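Local atomic coordinates of probable enoyl-CoA hydratase/isomerase (Pseudomonas aeruginosa PA14, PDB entry 5WYB), a protein that probably acts as a hydro-lyase of the crotonase superfamily, adding water to or removing it from enoyl-CoA-type substrates. Residues I133-R138 / G198-A203. The protein carries 1 engineered substitution. Sequence-based numbering, arbitrary orientation.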
loop_
_atom_site.group_PDB
_atom_site.type_symbol
_atom_site.label_atom_id
_atom_site.label_comp_id
_atom_site.label_asym_id
_atom_site.label_seq_id
_atom_site.Cartn_x
_atom_site.Cartn_y
_atom_site.Cartn_z
ATOM N N ILE A 133 20.344 16.445 1.374
ATOM C CA ILE A 133 20.940 17.048 0.188
ATOM C C ILE A 133 22.403 16.641 0.097
ATOM O O ILE A 133 23.091 16.477 1.111
ATOM C CB ILE A 133 20.794 18.586 0.205
ATOM C CG1 ILE A 133 19.327 18.983 0.403
ATOM C CG2 ILE A 133 21.332 19.197 -1.081
ATOM C CD1 ILE A 133 19.122 20.430 0.781
ATOM N N ARG A 134 22.882 16.474 -1.131
ATOM C CA ARG A 134 24.261 16.094 -1.394
ATOM C C ARG A 134 24.949 17.174 -2.219
ATOM O O ARG A 134 24.398 17.646 -3.216
ATOM C CB ARG A 134 24.315 14.750 -2.114
ATOM C CG ARG A 134 23.966 13.571 -1.225
ATOM C CD ARG A 134 23.197 12.527 -2.001
ATOM N NE ARG A 134 21.915 13.061 -2.435
ATOM C CZ ARG A 134 20.837 13.122 -1.663
ATOM N NH1 ARG A 134 20.888 12.669 -0.419
ATOM N NH2 ARG A 134 19.711 13.639 -2.134
ATOM N N ILE A 135 26.144 17.566 -1.784
ATOM C CA ILE A 135 27.003 18.509 -2.496
ATOM C C ILE A 135 28.341 17.822 -2.703
ATOM O O ILE A 135 29.018 17.476 -1.727
ATOM C CB ILE A 135 27.191 19.825 -1.728
ATOM C CG1 ILE A 135 25.852 20.531 -1.538
ATOM C CG2 ILE A 135 28.164 20.735 -2.461
ATOM C CD1 ILE A 135 25.955 21.774 -0.702
ATOM N N ALA A 136 28.718 17.616 -3.960
ATOM C CA ALA A 136 29.898 16.840 -4.309
ATOM C C ALA A 136 30.961 17.726 -4.945
ATOM O O ALA A 136 30.647 18.640 -5.709
ATOM C CB ALA A 136 29.543 15.705 -5.269
ATOM N N GLU A 137 32.211 17.420 -4.675
ATOM C CA GLU A 137 33.363 18.038 -5.262
ATOM C C GLU A 137 33.554 17.386 -6.626
ATOM O O GLU A 137 33.208 16.256 -6.813
ATOM C CB GLU A 137 34.596 17.900 -4.378
ATOM C CG GLU A 137 34.801 19.064 -3.424
ATOM C CD GLU A 137 35.711 18.781 -2.246
ATOM O OE1 GLU A 137 36.629 18.012 -2.398
ATOM O OE2 GLU A 137 35.506 19.336 -1.180
ATOM N N ARG A 138 34.157 18.101 -7.556
ATOM C CA ARG A 138 34.329 17.665 -8.925
ATOM C C ARG A 138 35.039 16.364 -9.070
ATOM O O ARG A 138 34.636 15.556 -9.838
ATOM C CB ARG A 138 35.070 18.727 -9.720
ATOM C CG ARG A 138 34.212 19.725 -10.442
ATOM C CD ARG A 138 35.027 20.776 -11.220
ATOM N NE ARG A 138 36.227 20.193 -11.760
ATOM C CZ ARG A 138 37.440 20.383 -11.278
ATOM N NH1 ARG A 138 37.634 21.178 -10.249
ATOM N NH2 ARG A 138 38.446 19.776 -11.832
ATOM N N GLY A 198 37.650 21.111 -2.663
ATOM C CA GLY A 198 37.795 21.818 -1.414
ATOM C C GLY A 198 36.675 22.769 -1.095
ATOM O O GLY A 198 36.790 23.531 -0.131
ATOM N N GLU A 199 35.589 22.743 -1.863
ATOM C CA GLU A 199 34.475 23.655 -1.669
ATOM C C GLU A 199 33.211 22.993 -1.124
ATOM O O GLU A 199 32.234 23.694 -0.854
ATOM C CB GLU A 199 34.151 24.367 -2.993
ATOM C CG GLU A 199 35.169 25.420 -3.405
ATOM C CD GLU A 199 34.951 25.978 -4.809
ATOM O OE1 GLU A 199 33.875 25.756 -5.404
ATOM O OE2 GLU A 199 35.874 26.654 -5.321
ATOM N N ALA A 200 33.178 21.687 -0.936
ATOM C CA ALA A 200 31.947 21.094 -0.414
ATOM C C ALA A 200 31.548 21.461 0.990
ATOM O O ALA A 200 30.459 21.820 1.219
ATOM C CB ALA A 200 31.990 19.602 -0.536
ATOM N N ARG A 201 32.481 21.403 1.908
ATOM C CA ARG A 201 32.198 21.671 3.283
ATOM C C ARG A 201 31.683 23.059 3.402
ATOM O O ARG A 201 30.690 23.317 4.026
ATOM C CB ARG A 201 33.488 21.511 4.069
ATOM C CG ARG A 201 33.403 21.672 5.561
ATOM C CD ARG A 201 34.742 21.870 6.247
ATOM N NE ARG A 201 34.540 22.654 7.450
ATOM C CZ ARG A 201 35.465 23.124 8.263
ATOM N NH1 ARG A 201 35.108 23.823 9.305
ATOM N NH2 ARG A 201 36.736 22.927 8.036
ATOM N N GLY A 202 32.376 23.951 2.739
ATOM C CA GLY A 202 32.020 25.331 2.747
ATOM C C GLY A 202 30.715 25.606 2.114
ATOM O O GLY A 202 29.956 26.367 2.608
ATOM N N ALA A 203 30.473 24.963 1.001
ATOM C CA ALA A 203 29.221 25.122 0.332
ATOM C C ALA A 203 28.106 24.586 1.196
ATOM O O ALA A 203 27.068 25.194 1.263
ATOM C CB ALA A 203 29.223 24.440 -1.002
HETATM O O HOH W 1 35.123 20.160 1.315
#
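Glu137 turns off its strand with chi1 at -92° and runs extended beyond CG (chi2 161°), which sets its carboxylate beside Gly198 N, with OE2 turned to the start of helix 200-211. Ile135 holds CG2 anti to its backbone N, and CG1 lies anti to the carbonyl carbon, an arrangement that brings CG2 and, at the end of the other branch, CD1 against Ala203. At the polar end, Ala200 N donates to Glu137 OE2; the bond is nearly straight (162°) but long at 3.3 Å, hence weak. The same oxygen accepts from a water at 2.7 Å, and that water in turn accepts from Arg201 N at 3.0 Å. One carboxylate oxygen thus serves two successive first-turn amides, one directly and one through water, where the positive end of the helix dipole would probably favour a negative charge. Gly198 N lies 3.1 Å from Glu137 CD, but the angles to both oxygens are too poor for bonding; OE1 is instead bonded to Gln139 NE2. In the apolar half, Ile135 CG2 meets Ala203 CB at 4.1 Å, while Ile135 CD1 approaches Ala203 C at 4.0 Å. Ala200 CB fits between the two strand residues, 3.6 Å from Glu137 OE2 and 3.8 Å from Ile135 O. Small alanines one turn apart therefore form the helix face turned to the strand. The contact seats helix 200-211 on the central sheet of the crotonase fold: Ala200 also touches Ala115 of strand 111-116, and Ala203 and Ile135 both touch Val195 of strand 193-195, outermost in the sheet within this chain.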